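Local coordinates for protein tRNA (cytosine(72)-C(5))-methyltransferase (Pyrococcus horikoshii, PDB 5ZVH) that methylates the C5 position of cytosine 72 in several tRNAs, using S-adenosyl-L-methionine as the methyl donor, at residues E57-L62 / P166-L171; D268-D273 / G316-S321. All coordinates share one frame; numbering follows the deposited sequence.

Interaction 1 (E57-L62 / P166-L171)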
# COMPACT_ATOMS: atom_id res chain seq x y z
N GLU A 57 -12.87 -13.93 -16.59
CA GLU A 57 -13.42 -14.01 -15.24
C GLU A 57 -14.46 -12.92 -14.97
O GLU A 57 -14.91 -12.74 -13.83
CB GLU A 57 -12.30 -13.92 -14.21
CG GLU A 57 -11.25 -15.00 -14.36
CD GLU A 57 -11.67 -16.31 -13.72
OE1 GLU A 57 -10.79 -17.03 -13.20
OE2 GLU A 57 -12.88 -16.62 -13.74
N GLY A 58 -14.83 -12.18 -16.01
CA GLY A 58 -15.84 -11.14 -15.89
C GLY A 58 -15.33 -9.82 -15.32
O GLY A 58 -16.12 -8.95 -14.97
N LEU A 59 -14.01 -9.67 -15.25
CA LEU A 59 -13.41 -8.45 -14.72
C LEU A 59 -13.15 -7.46 -15.84
O LEU A 59 -12.99 -7.85 -17.00
CB LEU A 59 -12.11 -8.77 -13.98
CG LEU A 59 -12.20 -9.80 -12.85
CD1 LEU A 59 -10.87 -9.95 -12.17
CD2 LEU A 59 -13.24 -9.36 -11.85
N LYS A 60 -13.10 -6.18 -15.49
CA LYS A 60 -12.94 -5.12 -16.48
C LYS A 60 -11.66 -4.30 -16.29
O LYS A 60 -11.72 -3.14 -15.91
CB LYS A 60 -14.15 -4.18 -16.44
CG LYS A 60 -15.47 -4.81 -16.87
CD LYS A 60 -16.64 -3.83 -16.72
CE LYS A 60 -17.94 -4.41 -17.27
NZ LYS A 60 -19.05 -3.41 -17.22
N PRO A 61 -10.50 -4.92 -16.56
CA PRO A 61 -9.22 -4.21 -16.40
C PRO A 61 -9.03 -3.08 -17.40
O PRO A 61 -9.44 -3.19 -18.56
CB PRO A 61 -8.19 -5.31 -16.63
CG PRO A 61 -8.86 -6.21 -17.62
CD PRO A 61 -10.32 -6.22 -17.23
N LEU A 62 -8.41 -2.00 -16.95
CA LEU A 62 -8.11 -0.88 -17.82
C LEU A 62 -6.60 -0.67 -17.87
O LEU A 62 -5.89 -0.95 -16.91
CB LEU A 62 -8.82 0.38 -17.34
CG LEU A 62 -10.32 0.19 -17.16
CD1 LEU A 62 -10.97 1.44 -16.61
CD2 LEU A 62 -10.96 -0.20 -18.48
N PRO A 166 -12.61 -5.41 -6.76
CA PRO A 166 -12.53 -6.82 -7.16
C PRO A 166 -11.63 -7.62 -6.22
O PRO A 166 -10.60 -7.11 -5.77
CB PRO A 166 -11.92 -6.75 -8.56
CG PRO A 166 -11.18 -5.45 -8.59
CD PRO A 166 -11.99 -4.51 -7.74
N SER A 167 -12.02 -8.86 -5.93
CA SER A 167 -11.18 -9.75 -5.14
C SER A 167 -10.34 -10.59 -6.09
O SER A 167 -10.87 -11.36 -6.89
CB SER A 167 -12.04 -10.63 -4.23
OG SER A 167 -12.96 -11.40 -4.99
N LEU A 168 -9.03 -10.42 -6.01
CA LEU A 168 -8.13 -11.02 -6.99
C LEU A 168 -7.33 -12.19 -6.46
O LEU A 168 -6.69 -12.91 -7.23
CB LEU A 168 -7.18 -9.95 -7.51
CG LEU A 168 -7.90 -8.68 -7.92
CD1 LEU A 168 -6.88 -7.61 -8.20
CD2 LEU A 168 -8.74 -8.96 -9.16
N SER A 169 -7.35 -12.37 -5.15
CA SER A 169 -6.53 -13.40 -4.51
C SER A 169 -6.95 -14.81 -4.91
O SER A 169 -6.12 -15.72 -4.96
CB SER A 169 -6.59 -13.25 -2.99
OG SER A 169 -7.94 -13.24 -2.53
N GLU A 170 -8.23 -15.00 -5.20
CA GLU A 170 -8.75 -16.34 -5.49
C GLU A 170 -8.73 -16.71 -6.97
O GLU A 170 -9.15 -17.80 -7.34
CB GLU A 170 -10.18 -16.47 -4.96
CG GLU A 170 -10.32 -16.25 -3.46
CD GLU A 170 -9.58 -17.29 -2.64
OE1 GLU A 170 -9.58 -18.47 -3.03
OE2 GLU A 170 -9.01 -16.92 -1.59
N LEU A 171 -8.26 -15.80 -7.82
CA LEU A 171 -8.19 -16.07 -9.26
C LEU A 171 -7.06 -17.02 -9.64
O LEU A 171 -5.99 -17.00 -9.03
CB LEU A 171 -8.03 -14.76 -10.02
CG LEU A 171 -9.22 -13.81 -9.93
CD1 LEU A 171 -8.86 -12.46 -10.52
CD2 LEU A 171 -10.41 -14.41 -10.65

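Interaction 2 (D268-D273 / G316-S321). With SFG (sinefungin), chain C.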
# COMPACT_ATOMS: atom_id res chain seq x y z
N ASP A 268 25.19 0.23 -6.12
CA ASP A 268 24.95 1.25 -7.14
C ASP A 268 23.54 1.81 -7.03
O ASP A 268 23.29 2.98 -7.32
CB ASP A 268 25.19 0.66 -8.53
CG ASP A 268 26.58 0.10 -8.68
OD1 ASP A 268 27.51 0.88 -8.92
OD2 ASP A 268 26.73 -1.14 -8.54
N LYS A 269 22.62 0.95 -6.61
CA LYS A 269 21.22 1.31 -6.52
C LYS A 269 20.65 0.79 -5.21
O LYS A 269 20.77 -0.40 -4.90
CB LYS A 269 20.41 0.74 -7.70
CG LYS A 269 20.88 1.17 -9.07
CD LYS A 269 20.53 2.62 -9.32
CE LYS A 269 21.06 3.09 -10.66
NZ LYS A 269 20.54 2.23 -11.76
N ILE A 270 20.05 1.69 -4.45
CA ILE A 270 19.38 1.31 -3.22
C ILE A 270 17.95 1.83 -3.18
O ILE A 270 17.71 3.04 -3.32
CB ILE A 270 20.14 1.82 -1.99
CG1 ILE A 270 21.42 1.02 -1.78
CG2 ILE A 270 19.27 1.71 -0.78
CD1 ILE A 270 22.17 1.39 -0.52
N LEU A 271 17.01 0.92 -2.99
CA LEU A 271 15.63 1.31 -2.73
C LEU A 271 15.36 1.27 -1.23
O LEU A 271 15.58 0.25 -0.58
CB LEU A 271 14.65 0.40 -3.47
CG LEU A 271 13.18 0.62 -3.10
CD1 LEU A 271 12.74 2.05 -3.38
CD2 LEU A 271 12.29 -0.35 -3.84
N LEU A 272 14.89 2.40 -0.70
CA LEU A 272 14.49 2.46 0.70
C LEU A 272 13.01 2.82 0.79
O LEU A 272 12.63 3.99 0.82
CB LEU A 272 15.34 3.47 1.48
CG LEU A 272 14.94 3.71 2.94
CD1 LEU A 272 14.80 2.41 3.72
CD2 LEU A 272 15.92 4.65 3.62
N ASP A 273 12.17 1.78 0.81
CA ASP A 273 10.75 1.97 0.99
C ASP A 273 10.49 1.87 2.49
O ASP A 273 10.16 0.80 3.02
CB ASP A 273 9.96 0.92 0.20
CG ASP A 273 8.46 1.11 0.30
OD1 ASP A 273 8.00 2.27 0.27
OD2 ASP A 273 7.74 0.09 0.39
N GLY A 316 26.29 6.76 -6.85
CA GLY A 316 25.21 5.81 -6.65
C GLY A 316 23.87 6.49 -6.45
O GLY A 316 23.79 7.69 -6.20
N VAL A 317 22.80 5.71 -6.57
CA VAL A 317 21.44 6.25 -6.52
C VAL A 317 20.58 5.64 -5.41
O VAL A 317 20.51 4.41 -5.27
CB VAL A 317 20.73 6.05 -7.86
CG1 VAL A 317 19.27 6.49 -7.78
CG2 VAL A 317 21.47 6.78 -8.97
N LEU A 318 19.92 6.50 -4.65
CA LEU A 318 18.96 6.07 -3.64
C LEU A 318 17.56 6.55 -3.99
O LEU A 318 17.36 7.73 -4.30
CB LEU A 318 19.35 6.59 -2.25
CG LEU A 318 18.26 6.46 -1.17
CD1 LEU A 318 18.06 5.02 -0.75
CD2 LEU A 318 18.56 7.33 0.05
N VAL A 319 16.60 5.64 -3.95
CA VAL A 319 15.20 6.02 -4.05
C VAL A 319 14.53 5.79 -2.70
O VAL A 319 14.49 4.66 -2.19
CB VAL A 319 14.46 5.24 -5.16
CG1 VAL A 319 12.94 5.33 -4.98
CG2 VAL A 319 14.86 5.76 -6.53
N TYR A 320 14.04 6.87 -2.12
CA TYR A 320 13.37 6.84 -0.83
C TYR A 320 11.86 7.00 -1.02
O TYR A 320 11.42 7.93 -1.71
CB TYR A 320 13.95 7.94 0.06
CG TYR A 320 13.30 8.12 1.42
CD1 TYR A 320 13.69 7.33 2.50
CD2 TYR A 320 12.35 9.10 1.63
CE1 TYR A 320 13.12 7.51 3.75
CE2 TYR A 320 11.78 9.28 2.87
CZ TYR A 320 12.16 8.48 3.93
OH TYR A 320 11.59 8.67 5.16
N SER A 321 11.08 6.11 -0.44
CA SER A 321 9.63 6.20 -0.59
C SER A 321 8.88 5.88 0.71
O SER A 321 9.32 5.07 1.52
CB SER A 321 9.14 5.29 -1.72
OG SER A 321 9.38 3.91 -1.44
N SFG C . 8.26 -2.08 0.14
CA SFG C . 7.75 -3.32 0.58
C SFG C . 7.00 -3.98 -0.57
O SFG C . 6.28 -4.98 -0.39
OXT SFG C . 7.12 -3.52 -1.73
CB SFG C . 6.87 -3.11 1.82
CG SFG C . 7.70 -2.40 2.97
CD SFG C . 7.00 -2.60 4.32
NE SFG C . 5.83 -1.87 4.34
C5' SFG C . 7.92 -2.16 5.48
C4' SFG C . 8.97 -3.25 5.75
O4' SFG C . 10.00 -2.78 6.42
C3' SFG C . 8.40 -4.37 6.62
O3' SFG C . 8.49 -5.54 5.95
C2' SFG C . 9.32 -4.41 7.88
O2' SFG C . 9.48 -5.82 8.34
C1' SFG C . 10.43 -3.95 7.45
N9 SFG C . 11.22 -3.38 8.51
C8 SFG C . 10.80 -2.61 9.53
N7 SFG C . 11.88 -2.28 10.29
C5 SFG C . 12.97 -2.85 9.73
C6 SFG C . 14.32 -2.84 10.09
N6 SFG C . 14.99 -2.21 11.20
N1 SFG C . 15.22 -3.51 9.34
C2 SFG C . 14.81 -4.19 8.22
N3 SFG C . 13.49 -4.20 7.86
C4 SFG C . 12.58 -3.53 8.63

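Interaction 1 (E57-L62 / P166-L171)
Leu59 and Leu171 reach toward each other tip to tip, with their CD1 methyls 3.6 Å apart, and are the most heavily covered residues of the contact. The same CD1 of Leu59 also meets CD2 of Leu168 at 3.8 Å; the two side chains cross at a slant, Leu168 bringing only its end methyl up from a buried position. A chi1 of -55° sets CG of Leu59 beside the backbone N and directs the isobutyl group at 166-171, where CD1 takes the two leucines and CD2 lies 4.4 Å from CB of Pro166. Glu57 and Leu171 slide past one another in opposite directions: the bend at chi2 (-82°) swings the glutamate carboxylate past CD2 of Leu171, OE1 at 3.7 Å, with CG also alongside. Phe73 of strand 70-74 touches both Leu59 and Pro166, while Leu168 packs on Tyr36 and Ile38 of strand 35-40. The geometry is that of apolar packing between two loops, one leaving helix 47-56 through a Schellman motif with Gly58 at C', the other containing a type I turn from Leu168 to Leu171, with Leu171 at the N-cap position of helix 172-175, beside the antiparallel sheet of the ferredoxin-like domain.

Interaction 2 (D268-D273 / G316-S321)
Strands 269-273 and 316-321 run parallel, their axes at 10°, joined with Asp268 by five backbone hydrogen bonds. Val317 N, Val319 N and Ser321 N donate to the carbonyls of Asp268, Ile270 and Leu272, and Ile270 N and Leu272 N return bonds to Val317 O and Val319 O; the shortest links Leu272 N to Val319 O at 2.7 Å.

Apolar contacts line both faces. On one, CD1 of Leu318 sits 3.5 Å from CG2 of Ile270, and CD2 of Leu272 meets the edge of the Tyr320 ring in its plane, 3.7 Å from CD1; these two side chains point the same way, toward helix 291-311. On the other, Leu271 CD1 crosses to Val319 CG1 at 3.7 Å, and the bent Lys269 chain runs beside Val317, its NZ salt-bridged to Asp199.

The polar side-chain bond lies at the C-terminal end. Ser321 OG, held between its backbone N and carbonyl carbon (chi1 64°), donates to Asp273 OD1 at 2.7 Å, arriving on the anti side and 34° out of the carboxylate plane. OD2 forms a salt bridge with Lys211, so the carboxylate is gripped at both oxygens. Replacing this serine by alanine removes the hydroxyl and would probably leave OD1 without this donor and the carboxylate freer to turn. Asp273 binds S-adenosyl-L-methionine, placing the pair at the cofactor site of a Rossmann-like class I methyltransferase, where the C-terminal end of strand 269-273 delivers this aspartate to the pocket.

Overall arrangement
The two contacts follow one another along the chain, interaction 1 closing before interaction 2 opens, and they share no strand or helix. Their centres lie 32 Å apart and their nearest atoms about 19 Å. Interaction 1 is a surface contact away from the annotated sites; between its two segments the chain makes the excursion that contains the PUA domain, so the contact brings the returning chain back against the ferredoxin-like region. Interaction 2 is buried in the central sheet of the methyltransferase domain, between strands 201-203 and 374-381, and ends near Cys323, the predicted nucleophile. One thus joins peripheral loops, whereas the other lies in the catalytic domain's core sheet and contributes Asp273 to its cofactor site.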